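Local coordinates for Galactose/lactose metabolism regulatory protein GAL80 (Saccharomyces cerevisiae, PDB 3BTV), which represses the galactose and lactose metabolic genes of yeast by binding the activator GAL4 and blocking transcriptional activation when no inducing sugar is present, at residues B[62-67]-B[75-80]; B[26-31]-B[53-58]; B[100-105]-B[122-127]; B[95-98]-B[104-107]; B[40-45]-B[370-375]. The protein carries 1 engineered substitution. One frame throughout, in Å; residues are numbered along the deposited sequence.

In the fold
Contacts 1 to 4 all belong to the Rossmann-type domain, whereas contact 5 ties helix 39-45 of that domain to helix 363-380, far along the chain. Contacts 2, 3 and 5 are buried; contacts 1 and 4 are only partly so. Contacts 1 and 2 touch toward one edge of the parallel sheet, where Ser63 OG meets Ser57 OG. Contacts 3 and 4 share helix 102-112 and have centres about 4 Å apart. Chemistry follows place: aliphatic groups join helix to strand or loop in contacts 1 and 4, aliphatic and aromatic groups meet in contacts 2 and 5, and contact 3 sets a histidine among carbonyl groups.

Contact 1 (B[62-67]-B[75-80]); sequences TSIATI and ATAFPT
In Ile67, CG1 stands anti to the carbonyl carbon (chi1 -57°) and the chain beyond it is fully extended, which carries CD1 from the helix to the strand backbone. There CD1 lies 3.3 Å from Ala77 N and 3.5 Å from Ala77 CB. The other branch, CG2, touches Ala75 O at 3.2 Å, a snug approach, and Ala75 CB at 3.9 Å. Ile64, one turn earlier, also has CG1 beside its backbone N (chi1 -75°), and that methylene reaches Ala77 CB at 3.6 Å. Ser63 adds its CB, 3.6 Å from the same methyl, while its OG turns to Ser57 OG for a hydrogen bond.

Ala77 is thus met by three helix residues, and its small methyl suits a place where helix 62-67 and strand 76-78 run nearly antiparallel with axes 7.9 Å apart. Strand 76-78 edges the parallel sheet and closes the beta-alpha-beta unit begun by strand 50-56, whose Leu55 also touches Ile67.

No hydrogen bond links the two segments. Between them the contact rests on van der Waals packing of aliphatic groups against methyls and strand backbone, with the serine hydroxyl satisfied elsewhere.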
# COMPACT_ATOMS: atom_id res chain seq x y z
N THR B 62 -10.12 5.48 -46.22
CA THR B 62 -9.18 6.09 -45.28
C THR B 62 -7.74 5.59 -45.43
O THR B 62 -6.80 6.32 -45.16
CB THR B 62 -9.64 5.92 -43.82
OG1 THR B 62 -10.43 4.73 -43.71
CG2 THR B 62 -10.47 7.11 -43.38
N SER B 63 -7.58 4.34 -45.85
CA SER B 63 -6.26 3.82 -46.18
C SER B 63 -5.68 4.66 -47.31
O SER B 63 -4.62 5.28 -47.17
CB SER B 63 -6.35 2.36 -46.61
OG SER B 63 -7.14 1.60 -45.71
N ILE B 64 -6.39 4.67 -48.44
CA ILE B 64 -6.00 5.47 -49.59
C ILE B 64 -5.83 6.94 -49.21
O ILE B 64 -4.85 7.58 -49.58
CB ILE B 64 -7.04 5.35 -50.71
CG1 ILE B 64 -6.91 4.00 -51.40
CG2 ILE B 64 -6.88 6.47 -51.72
CD1 ILE B 64 -8.15 3.55 -52.12
N ALA B 65 -6.81 7.47 -48.47
CA ALA B 65 -6.73 8.83 -47.98
C ALA B 65 -5.41 9.06 -47.23
O ALA B 65 -4.69 10.02 -47.51
CB ALA B 65 -7.91 9.13 -47.06
N THR B 66 -5.11 8.18 -46.29
CA THR B 66 -3.92 8.29 -45.44
C THR B 66 -2.63 8.20 -46.25
O THR B 66 -1.68 8.95 -46.02
CB THR B 66 -3.90 7.19 -44.35
OG1 THR B 66 -4.98 7.39 -43.43
CG2 THR B 66 -2.57 7.21 -43.59
N ILE B 67 -2.60 7.27 -47.20
CA ILE B 67 -1.42 7.06 -48.01
C ILE B 67 -1.14 8.33 -48.80
O ILE B 67 0.00 8.65 -49.12
CB ILE B 67 -1.59 5.88 -48.99
CG1 ILE B 67 -1.94 4.60 -48.22
CG2 ILE B 67 -0.33 5.67 -49.80
CD1 ILE B 67 -2.12 3.38 -49.10
N ALA B 75 3.44 2.89 -50.11
CA ALA B 75 2.32 2.18 -49.50
C ALA B 75 1.17 2.00 -50.48
O ALA B 75 0.73 2.95 -51.13
CB ALA B 75 1.85 2.90 -48.25
N THR B 76 0.68 0.77 -50.57
CA THR B 76 -0.51 0.48 -51.35
C THR B 76 -1.62 0.04 -50.41
O THR B 76 -1.38 -0.70 -49.46
CB THR B 76 -0.24 -0.62 -52.40
OG1 THR B 76 0.27 -1.79 -51.76
CG2 THR B 76 0.78 -0.14 -53.42
N ALA B 77 -2.84 0.52 -50.67
CA ALA B 77 -3.98 0.23 -49.81
C ALA B 77 -4.69 -1.07 -50.20
O ALA B 77 -5.42 -1.11 -51.20
CB ALA B 77 -4.96 1.39 -49.82
N PHE B 78 -4.49 -2.12 -49.41
CA PHE B 78 -5.09 -3.42 -49.71
C PHE B 78 -6.58 -3.45 -49.38
O PHE B 78 -7.02 -2.82 -48.41
CB PHE B 78 -4.34 -4.54 -48.98
CG PHE B 78 -2.96 -4.79 -49.52
CD1 PHE B 78 -1.95 -3.85 -49.36
CD2 PHE B 78 -2.68 -5.96 -50.21
CE1 PHE B 78 -0.69 -4.08 -49.86
CE2 PHE B 78 -1.41 -6.19 -50.72
CZ PHE B 78 -0.41 -5.25 -50.54
N PRO B 79 -7.35 -4.18 -50.19
CA PRO B 79 -8.81 -4.24 -50.12
C PRO B 79 -9.30 -5.17 -49.02
O PRO B 79 -10.25 -4.84 -48.31
CB PRO B 79 -9.21 -4.84 -51.48
CG PRO B 79 -7.92 -4.98 -52.28
CD PRO B 79 -6.83 -5.03 -51.27
N THR B 80 -8.64 -6.31 -48.89
CA THR B 80 -9.04 -7.32 -47.92
C THR B 80 -7.91 -7.60 -46.94
O THR B 80 -6.75 -7.31 -47.23
CB THR B 80 -9.41 -8.64 -48.62
OG1 THR B 80 -8.25 -9.19 -49.26
CG2 THR B 80 -10.49 -8.41 -49.65

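Contact 2 (B[26-31]-B[53-58]); sequences VGLNAA and TALYSP
Leu55 is the first residue of 53-58 to meet the other segment, its CD1 lying 3.9 Å from Leu28 CD2. The two leucines cross obliquely, methyl against methyl. The first torsion of Leu55 (chi1 -138°) is away from the usual staggered values, and it swings the branched end toward the loop. Leu28 answers with CG anti to its backbone N (chi1 173°). Two leucines suit this buried spot because each offers a flexible forked end that can fill space between strand and loop.

Tyr56, next along, points to the other face of the sheet, where Val26 also lies. Val26 CG1 comes to the edge of the tyrosine ring, near its plane, 4.3 Å from Tyr56 CD2. The backbones are close too: Tyr56 O is 3.7 Å from Val26 CA. Just beyond Val26 the chain turns at Gly27, whose positive phi (112°) would jam a side chain against the preceding carbonyl oxygen, so glycine fits. The loop then tightens into an Asx turn, Asn29 OD1 accepting from Ala31 N at 2.9 Å. Segment 26-31 follows the first strand of the Rossmann fold, where this fold commonly carries its glycine-containing nucleotide-binding loop, and it probably corresponds to that loop here.

Strands 21-26 and 50-56 are neighbours in the parallel sheet. Helix 81-86 covers the face of Val26 and Tyr56 with Phe84, and Asn29 touches Thr66 of helix 60-69.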
# COMPACT_ATOMS: atom_id res chain seq x y z
N VAL B 26 -2.03 -2.04 -39.80
CA VAL B 26 -3.46 -2.10 -39.54
C VAL B 26 -3.80 -1.15 -38.39
O VAL B 26 -3.39 -1.38 -37.25
CB VAL B 26 -3.91 -3.51 -39.14
CG1 VAL B 26 -5.42 -3.54 -38.95
CG2 VAL B 26 -3.49 -4.52 -40.19
N GLY B 27 -4.55 -0.10 -38.68
CA GLY B 27 -5.01 0.80 -37.63
C GLY B 27 -4.39 2.17 -37.71
O GLY B 27 -4.50 2.97 -36.78
N LEU B 28 -3.72 2.44 -38.82
CA LEU B 28 -3.13 3.76 -39.04
C LEU B 28 -4.10 4.66 -39.80
O LEU B 28 -4.54 4.32 -40.90
CB LEU B 28 -1.82 3.65 -39.82
CG LEU B 28 -1.26 5.00 -40.23
CD1 LEU B 28 -1.11 5.91 -39.01
CD2 LEU B 28 0.07 4.82 -40.96
N ASN B 29 -4.42 5.81 -39.22
CA ASN B 29 -5.33 6.75 -39.86
C ASN B 29 -4.85 8.18 -39.68
O ASN B 29 -4.80 8.69 -38.56
CB ASN B 29 -6.74 6.59 -39.28
CG ASN B 29 -7.75 7.48 -39.96
OD1 ASN B 29 -7.39 8.43 -40.67
ND2 ASN B 29 -9.02 7.19 -39.75
N ALA B 30 -4.52 8.83 -40.79
CA ALA B 30 -3.93 10.16 -40.74
C ALA B 30 -4.82 11.21 -40.06
O ALA B 30 -4.33 12.24 -39.60
CB ALA B 30 -3.54 10.63 -42.13
N ALA B 31 -6.12 10.93 -39.99
CA ALA B 31 -7.07 11.89 -39.43
C ALA B 31 -7.57 11.52 -38.03
O ALA B 31 -8.11 12.36 -37.32
CB ALA B 31 -8.25 12.08 -40.36
N THR B 53 5.01 0.07 -46.64
CA THR B 53 4.74 -0.41 -47.99
C THR B 53 3.32 -0.94 -48.15
O THR B 53 2.86 -1.19 -49.26
CB THR B 53 5.72 -1.52 -48.39
OG1 THR B 53 5.49 -2.68 -47.59
CG2 THR B 53 7.16 -1.05 -48.21
N ALA B 54 2.63 -1.12 -47.03
CA ALA B 54 1.27 -1.64 -47.06
C ALA B 54 0.41 -1.01 -45.97
O ALA B 54 0.93 -0.53 -44.96
CB ALA B 54 1.29 -3.15 -46.91
N LEU B 55 -0.90 -1.03 -46.18
CA LEU B 55 -1.82 -0.40 -45.24
C LEU B 55 -3.18 -1.04 -45.42
O LEU B 55 -3.60 -1.30 -46.55
CB LEU B 55 -1.92 1.10 -45.55
CG LEU B 55 -1.94 2.09 -44.40
CD1 LEU B 55 -0.59 2.10 -43.71
CD2 LEU B 55 -2.29 3.49 -44.89
N TYR B 56 -3.89 -1.31 -44.32
CA TYR B 56 -5.22 -1.89 -44.44
C TYR B 56 -6.21 -1.42 -43.39
O TYR B 56 -5.86 -1.20 -42.24
CB TYR B 56 -5.18 -3.42 -44.42
CG TYR B 56 -6.54 -4.04 -44.19
CD1 TYR B 56 -7.43 -4.22 -45.25
CD2 TYR B 56 -6.94 -4.44 -42.92
CE1 TYR B 56 -8.68 -4.77 -45.05
CE2 TYR B 56 -8.20 -4.99 -42.71
CZ TYR B 56 -9.06 -5.16 -43.78
OH TYR B 56 -10.30 -5.72 -43.57
N SER B 57 -7.46 -1.27 -43.81
CA SER B 57 -8.57 -1.04 -42.90
C SER B 57 -9.86 -1.41 -43.62
O SER B 57 -9.89 -1.51 -44.85
CB SER B 57 -8.60 0.42 -42.43
OG SER B 57 -8.87 1.31 -43.49
N PRO B 58 -10.94 -1.64 -42.85
CA PRO B 58 -12.23 -1.98 -43.46
C PRO B 58 -12.59 -0.97 -44.54
O PRO B 58 -12.73 -1.35 -45.71
CB PRO B 58 -13.20 -1.87 -42.28
CG PRO B 58 -12.37 -2.15 -41.09
CD PRO B 58 -11.02 -1.56 -41.38

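Contact 3 (B[100-105]-B[122-127]); sequences ASHYEV and LFVEWA
His102 and Val124 reach toward each other from opposite directions, the imidazole from the first turn of helix 102-112 and the valine from strand 121-125. The histidine has CG anti to its carbonyl carbon (chi1 -80°), which sends the ring to the strand. Val124 holds CG1 anti to its backbone N and lays that methyl over one ring face, a CH-pi contact 4.0 Å from CG1 to the His102 ring centroid. Around the edge the surroundings are polar: His102 CE1 lies 3.0 Å from Ala127 O and 3.3 Å from Glu125 O, both near the ring plane.

Of the ring nitrogens, ND1 hydrogen-bonds Leu128 O, and NE2 makes a weak bond to Ile97 O. So many carbonyl oxygens would probably stabilise a positive charge on the ring. With a leucine in its place, Leu128 O would probably lose its side-chain donor and Val124 CG1 the flat face it covers.

Strand 121-125 and helix 102-112 belong to one beta-alpha-beta unit of the Rossmann fold. Glu125-Trp126-Ala127, with a cis peptide between Trp126 and Ala127, probably takes the place of the Glu-Lys-Pro motif of GFO/IDH/MocA oxidoreductases.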
# COMPACT_ATOMS: atom_id res chain seq x y z
N ALA B 100 -10.14 -5.27 -28.31
CA ALA B 100 -11.29 -6.14 -28.57
C ALA B 100 -11.31 -6.74 -29.98
O ALA B 100 -12.01 -7.71 -30.23
CB ALA B 100 -12.60 -5.41 -28.29
N SER B 101 -10.53 -6.15 -30.90
CA SER B 101 -10.48 -6.62 -32.28
C SER B 101 -9.23 -7.44 -32.59
O SER B 101 -9.10 -7.98 -33.69
CB SER B 101 -10.54 -5.43 -33.25
OG SER B 101 -11.75 -4.72 -33.10
N HIS B 102 -8.31 -7.52 -31.63
CA HIS B 102 -7.03 -8.20 -31.83
C HIS B 102 -7.18 -9.64 -32.28
O HIS B 102 -6.61 -10.05 -33.29
CB HIS B 102 -6.20 -8.17 -30.54
CG HIS B 102 -5.47 -6.87 -30.31
ND1 HIS B 102 -4.60 -6.68 -29.26
CD2 HIS B 102 -5.47 -5.72 -31.01
CE1 HIS B 102 -4.11 -5.45 -29.31
NE2 HIS B 102 -4.63 -4.85 -30.37
N TYR B 103 -7.95 -10.42 -31.53
CA TYR B 103 -8.13 -11.83 -31.82
C TYR B 103 -8.75 -12.05 -33.19
O TYR B 103 -8.22 -12.81 -34.01
CB TYR B 103 -8.98 -12.48 -30.73
CG TYR B 103 -9.12 -13.98 -30.83
CD1 TYR B 103 -8.09 -14.83 -30.41
CD2 TYR B 103 -10.29 -14.56 -31.31
CE1 TYR B 103 -8.23 -16.21 -30.49
CE2 TYR B 103 -10.43 -15.93 -31.39
CZ TYR B 103 -9.40 -16.75 -30.98
OH TYR B 103 -9.54 -18.12 -31.06
N GLU B 104 -9.85 -11.36 -33.46
CA GLU B 104 -10.58 -11.57 -34.72
C GLU B 104 -9.74 -11.18 -35.94
O GLU B 104 -9.91 -11.74 -37.01
CB GLU B 104 -11.91 -10.81 -34.74
CG GLU B 104 -11.78 -9.33 -35.08
CD GLU B 104 -13.06 -8.55 -34.81
OE1 GLU B 104 -13.74 -8.85 -33.80
OE2 GLU B 104 -13.37 -7.63 -35.60
N VAL B 105 -8.83 -10.23 -35.76
CA VAL B 105 -7.98 -9.80 -36.86
C VAL B 105 -6.70 -10.62 -36.97
O VAL B 105 -6.35 -11.09 -38.05
CB VAL B 105 -7.59 -8.32 -36.73
CG1 VAL B 105 -6.64 -7.94 -37.85
CG2 VAL B 105 -8.83 -7.44 -36.77
N LEU B 122 6.00 -9.47 -36.19
CA LEU B 122 4.63 -9.11 -35.83
C LEU B 122 4.64 -8.24 -34.59
O LEU B 122 5.11 -8.64 -33.52
CB LEU B 122 3.76 -10.35 -35.60
CG LEU B 122 2.35 -10.02 -35.11
CD1 LEU B 122 1.59 -9.22 -36.17
CD2 LEU B 122 1.59 -11.29 -34.74
N PHE B 123 4.10 -7.03 -34.73
CA PHE B 123 4.13 -6.04 -33.66
C PHE B 123 2.69 -5.78 -33.21
O PHE B 123 1.86 -5.34 -34.00
CB PHE B 123 4.74 -4.75 -34.23
CG PHE B 123 5.04 -3.70 -33.19
CD1 PHE B 123 5.79 -2.58 -33.54
CD2 PHE B 123 4.60 -3.82 -31.89
CE1 PHE B 123 6.08 -1.60 -32.60
CE2 PHE B 123 4.89 -2.85 -30.95
CZ PHE B 123 5.63 -1.74 -31.30
N VAL B 124 2.40 -6.07 -31.94
CA VAL B 124 1.06 -5.87 -31.39
C VAL B 124 1.11 -4.98 -30.17
O VAL B 124 2.05 -5.04 -29.39
CB VAL B 124 0.37 -7.22 -31.03
CG1 VAL B 124 -1.06 -6.99 -30.54
CG2 VAL B 124 0.37 -8.16 -32.24
N GLU B 125 0.08 -4.16 -29.99
CA GLU B 125 0.01 -3.32 -28.80
C GLU B 125 -0.53 -4.07 -27.60
O GLU B 125 -1.24 -5.06 -27.74
CB GLU B 125 -0.84 -2.09 -29.07
CG GLU B 125 -0.14 -1.10 -29.97
CD GLU B 125 -0.86 0.22 -30.04
OE1 GLU B 125 -2.10 0.20 -30.25
OE2 GLU B 125 -0.20 1.27 -29.87
N TRP B 126 -0.14 -3.62 -26.41
CA TRP B 126 -0.71 -4.13 -25.17
C TRP B 126 -2.06 -3.44 -24.98
O TRP B 126 -2.16 -2.24 -25.21
CB TRP B 126 0.22 -3.83 -23.98
CG TRP B 126 -0.36 -4.29 -22.68
CD1 TRP B 126 -0.97 -3.51 -21.75
CD2 TRP B 126 -0.41 -5.63 -22.18
NE1 TRP B 126 -1.41 -4.29 -20.70
CE2 TRP B 126 -1.07 -5.59 -20.95
CE3 TRP B 126 0.04 -6.86 -22.67
CZ2 TRP B 126 -1.29 -6.74 -20.17
CZ3 TRP B 126 -0.17 -7.99 -21.90
CH2 TRP B 126 -0.84 -7.93 -20.68
N ALA B 127 -3.09 -4.17 -24.58
CA ALA B 127 -3.01 -5.58 -24.22
C ALA B 127 -3.09 -6.48 -25.44
O ALA B 127 -3.69 -6.13 -26.45
CB ALA B 127 -4.12 -5.93 -23.22

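Contact 4 (B[95-98]-B[104-107]); sequences IAIQ and EVVM
Ile95 N gives its hydrogen bond to Phe123 O, fixing the end of strand 92-95 from which the Ile95 side chain rises toward Val106. One residue on, Ala96 N bonds to Val26 O, so both neighbouring strands hold the backbone as it leaves the sheet. Between the segments themselves everything is apolar. Ile95 CG1 lies 4.0 Å from Val106 CG2, the two side chains passing at a slant.

Ile97 and Val105 instead meet tip to tip, Ile97 CD1 standing 3.5 Å from Val105 CG2. To get there Ile97 accepts a crowded first torsion, CG1 wedged between its backbone N and carbonyl carbon (chi1 54°), and then runs out extended. Its other branch, CG2, packs on Val26 CG1, so the isoleucine serves two neighbours at once. Valine suits the helix side, since its compact fork offers methyls without a long chain to be ordered. Val106 also touches Ile138 of helix 132-143, and Ile95 touches Leu109.

The contact seats helix 102-112 on the end of strand 92-95 and the loop that follows, the first strand-to-helix half of a beta-alpha-beta crossover in a Rossmann fold.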
# COMPACT_ATOMS: atom_id res chain seq x y z
N ILE B 95 -0.12 -4.19 -35.67
CA ILE B 95 -1.55 -4.11 -35.38
C ILE B 95 -1.79 -3.05 -34.31
O ILE B 95 -1.40 -3.22 -33.15
CB ILE B 95 -2.11 -5.46 -34.89
CG1 ILE B 95 -2.37 -6.39 -36.08
CG2 ILE B 95 -3.41 -5.25 -34.16
CD1 ILE B 95 -1.13 -7.02 -36.63
N ALA B 96 -2.41 -1.94 -34.70
CA ALA B 96 -2.71 -0.86 -33.76
C ALA B 96 -4.20 -0.54 -33.77
O ALA B 96 -4.62 0.58 -34.09
CB ALA B 96 -1.88 0.37 -34.07
N ILE B 97 -5.00 -1.54 -33.44
CA ILE B 97 -6.45 -1.41 -33.37
C ILE B 97 -6.87 -1.72 -31.95
O ILE B 97 -6.05 -2.15 -31.14
CB ILE B 97 -7.14 -2.41 -34.31
CG1 ILE B 97 -6.65 -3.83 -34.00
CG2 ILE B 97 -6.86 -2.06 -35.76
CD1 ILE B 97 -7.34 -4.90 -34.82
N GLN B 98 -8.15 -1.53 -31.64
CA GLN B 98 -8.64 -1.77 -30.29
C GLN B 98 -8.41 -3.22 -29.88
O GLN B 98 -8.57 -4.14 -30.69
CB GLN B 98 -10.13 -1.42 -30.19
CG GLN B 98 -10.99 -2.20 -31.15
CD GLN B 98 -12.46 -2.00 -30.90
OE1 GLN B 98 -13.31 -2.73 -31.43
NE2 GLN B 98 -12.79 -1.00 -30.08
N GLU B 104 -9.85 -11.36 -33.46
CA GLU B 104 -10.58 -11.57 -34.72
C GLU B 104 -9.74 -11.18 -35.94
O GLU B 104 -9.91 -11.74 -37.01
CB GLU B 104 -11.91 -10.81 -34.74
CG GLU B 104 -11.78 -9.33 -35.08
CD GLU B 104 -13.06 -8.55 -34.81
OE1 GLU B 104 -13.74 -8.85 -33.80
OE2 GLU B 104 -13.37 -7.63 -35.60
N VAL B 105 -8.83 -10.23 -35.76
CA VAL B 105 -7.98 -9.80 -36.86
C VAL B 105 -6.70 -10.62 -36.97
O VAL B 105 -6.35 -11.09 -38.05
CB VAL B 105 -7.59 -8.32 -36.73
CG1 VAL B 105 -6.64 -7.94 -37.85
CG2 VAL B 105 -8.83 -7.44 -36.77
N VAL B 106 -6.00 -10.78 -35.85
CA VAL B 106 -4.68 -11.41 -35.87
C VAL B 106 -4.71 -12.89 -36.27
O VAL B 106 -3.83 -13.36 -36.99
CB VAL B 106 -3.95 -11.24 -34.53
CG1 VAL B 106 -2.64 -12.01 -34.52
CG2 VAL B 106 -3.69 -9.75 -34.27
N MET B 107 -5.73 -13.63 -35.82
CA MET B 107 -5.80 -15.06 -36.12
C MET B 107 -5.84 -15.35 -37.62
O MET B 107 -4.99 -16.09 -38.12
CB MET B 107 -6.96 -15.75 -35.38
CG MET B 107 -6.82 -15.72 -33.86
SD MET B 107 -5.21 -16.29 -33.25
CE MET B 107 -5.44 -18.07 -33.24

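Contact 5 (B[40-45]-B[370-375]); sequences YPAILQ and RLYQSI
The ring of Tyr372 is met obliquely by Ala42 and Ile43, while Phe123 packs from the opposite side. On the helix 39-45 side, Ala42 CB approaches Tyr372 CD1 at 3.9 Å, and Ile43 CG1 approaches Tyr372 CE2, the ring atom diagonally across, at 3.6 Å. Ile43 CD1 comes within 3.7 Å of Tyr372 OH. Phe50 adds a T-shaped (edge-to-face) partner.

Ile43 gets there with CG1 anti to its carbonyl carbon (chi1 -58°) and an extended chain, so that the long branch crosses the phenol end of the ring at a slant. The first torsion of Tyr372 (chi1 -91°) departs from the nearest staggered position, which suggests that the ring is turned to fit its surroundings. Alanine suits its place because the backbones are close, with Ala42 CA and Tyr372 CA 7.0 Å apart. The phenol oxygen is hydrogen-bonded to His39 ND1, so a buried hydroxyl has a partner at the start of the same helix. A leucine instead of Tyr372 would probably leave His39 ND1 without that hydroxyl and open a gap beside Ile43 and Phe50.

Two residues on, Ser374 OG returns to Leu371 O at 2.9 Å, a hydrogen bond within helix 363-380. That helix comes more than three hundred residues later, yet packs against the first helix of the Rossmann-type domain and, through Tyr372 and Val94, on its parallel sheet: a helix from late in the chain covering a face of a nucleotide-binding fold.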
# COMPACT_ATOMS: atom_id res chain seq x y z
N TYR B 40 3.49 6.56 -36.03
CA TYR B 40 3.85 7.28 -37.25
C TYR B 40 5.07 8.18 -37.07
O TYR B 40 6.06 8.06 -37.80
CB TYR B 40 2.68 8.06 -37.84
CG TYR B 40 3.08 8.88 -39.05
CD1 TYR B 40 3.04 10.27 -39.02
CD2 TYR B 40 3.53 8.26 -40.21
CE1 TYR B 40 3.42 11.02 -40.12
CE2 TYR B 40 3.91 9.01 -41.32
CZ TYR B 40 3.86 10.39 -41.26
OH TYR B 40 4.23 11.14 -42.36
N PRO B 41 5.01 9.10 -36.10
CA PRO B 41 6.17 9.97 -35.86
C PRO B 41 7.48 9.18 -35.78
O PRO B 41 8.48 9.59 -36.35
CB PRO B 41 5.84 10.62 -34.52
CG PRO B 41 4.35 10.69 -34.51
CD PRO B 41 3.88 9.43 -35.21
N ALA B 42 7.46 8.05 -35.07
CA ALA B 42 8.64 7.20 -34.95
C ALA B 42 9.15 6.72 -36.31
O ALA B 42 10.32 6.91 -36.66
CB ALA B 42 8.36 6.03 -34.04
N ILE B 43 8.27 6.08 -37.08
CA ILE B 43 8.64 5.56 -38.38
C ILE B 43 9.09 6.67 -39.33
O ILE B 43 9.92 6.46 -40.21
CB ILE B 43 7.47 4.78 -39.02
CG1 ILE B 43 7.03 3.63 -38.11
CG2 ILE B 43 7.86 4.27 -40.41
CD1 ILE B 43 5.90 2.80 -38.68
N LEU B 44 8.53 7.86 -39.13
CA LEU B 44 8.85 9.01 -39.97
C LEU B 44 10.30 9.42 -39.77
O LEU B 44 11.01 9.75 -40.72
CB LEU B 44 7.92 10.18 -39.62
CG LEU B 44 8.01 11.42 -40.51
CD1 LEU B 44 7.83 11.06 -41.97
CD2 LEU B 44 6.96 12.44 -40.07
N GLN B 45 10.75 9.36 -38.52
CA GLN B 45 12.09 9.79 -38.15
C GLN B 45 13.15 8.75 -38.55
O GLN B 45 14.29 9.10 -38.86
CB GLN B 45 12.15 10.07 -36.66
CG GLN B 45 13.22 11.07 -36.25
CD GLN B 45 12.88 11.79 -34.96
OE1 GLN B 45 11.85 11.52 -34.35
NE2 GLN B 45 13.74 12.71 -34.55
N ARG B 370 11.73 4.79 -29.06
CA ARG B 370 12.90 4.06 -28.58
C ARG B 370 12.69 2.56 -28.74
O ARG B 370 13.65 1.79 -28.84
CB ARG B 370 13.21 4.44 -27.12
CG ARG B 370 13.88 5.81 -26.99
CD ARG B 370 13.83 6.37 -25.58
NE ARG B 370 14.74 5.68 -24.66
CZ ARG B 370 15.86 6.21 -24.15
NH1 ARG B 370 16.22 7.45 -24.45
NH2 ARG B 370 16.61 5.48 -23.33
N LEU B 371 11.43 2.15 -28.77
CA LEU B 371 11.09 0.76 -29.04
C LEU B 371 11.42 0.41 -30.51
O LEU B 371 12.05 -0.61 -30.79
CB LEU B 371 9.61 0.50 -28.75
CG LEU B 371 9.08 -0.90 -29.08
CD1 LEU B 371 9.96 -1.97 -28.45
CD2 LEU B 371 7.63 -1.02 -28.61
N TYR B 372 10.97 1.26 -31.42
CA TYR B 372 11.29 1.09 -32.84
C TYR B 372 12.79 1.07 -33.06
O TYR B 372 13.31 0.22 -33.78
CB TYR B 372 10.67 2.21 -33.68
CG TYR B 372 9.29 1.86 -34.20
CD1 TYR B 372 8.16 2.15 -33.45
CD2 TYR B 372 9.13 1.23 -35.43
CE1 TYR B 372 6.90 1.82 -33.91
CE2 TYR B 372 7.87 0.91 -35.90
CZ TYR B 372 6.76 1.20 -35.14
OH TYR B 372 5.51 0.89 -35.58
N GLN B 373 13.49 1.99 -32.41
CA GLN B 373 14.94 2.07 -32.53
C GLN B 373 15.58 0.75 -32.10
O GLN B 373 16.45 0.21 -32.79
CB GLN B 373 15.49 3.23 -31.71
CG GLN B 373 16.98 3.48 -31.88
CD GLN B 373 17.31 4.15 -33.21
OE1 GLN B 373 17.91 3.54 -34.09
NE2 GLN B 373 16.92 5.41 -33.35
N SER B 374 15.13 0.21 -30.97
CA SER B 374 15.71 -1.02 -30.45
C SER B 374 15.44 -2.19 -31.40
O SER B 374 16.19 -3.17 -31.43
CB SER B 374 15.19 -1.32 -29.03
OG SER B 374 13.95 -2.01 -29.05
N ILE B 375 14.38 -2.08 -32.19
CA ILE B 375 14.04 -3.12 -33.15
C ILE B 375 15.04 -3.16 -34.31
O ILE B 375 15.66 -4.20 -34.56
CB ILE B 375 12.62 -2.94 -33.70
CG1 ILE B 375 11.59 -3.20 -32.59
CG2 ILE B 375 12.37 -3.90 -34.87
CD1 ILE B 375 10.14 -3.07 -33.05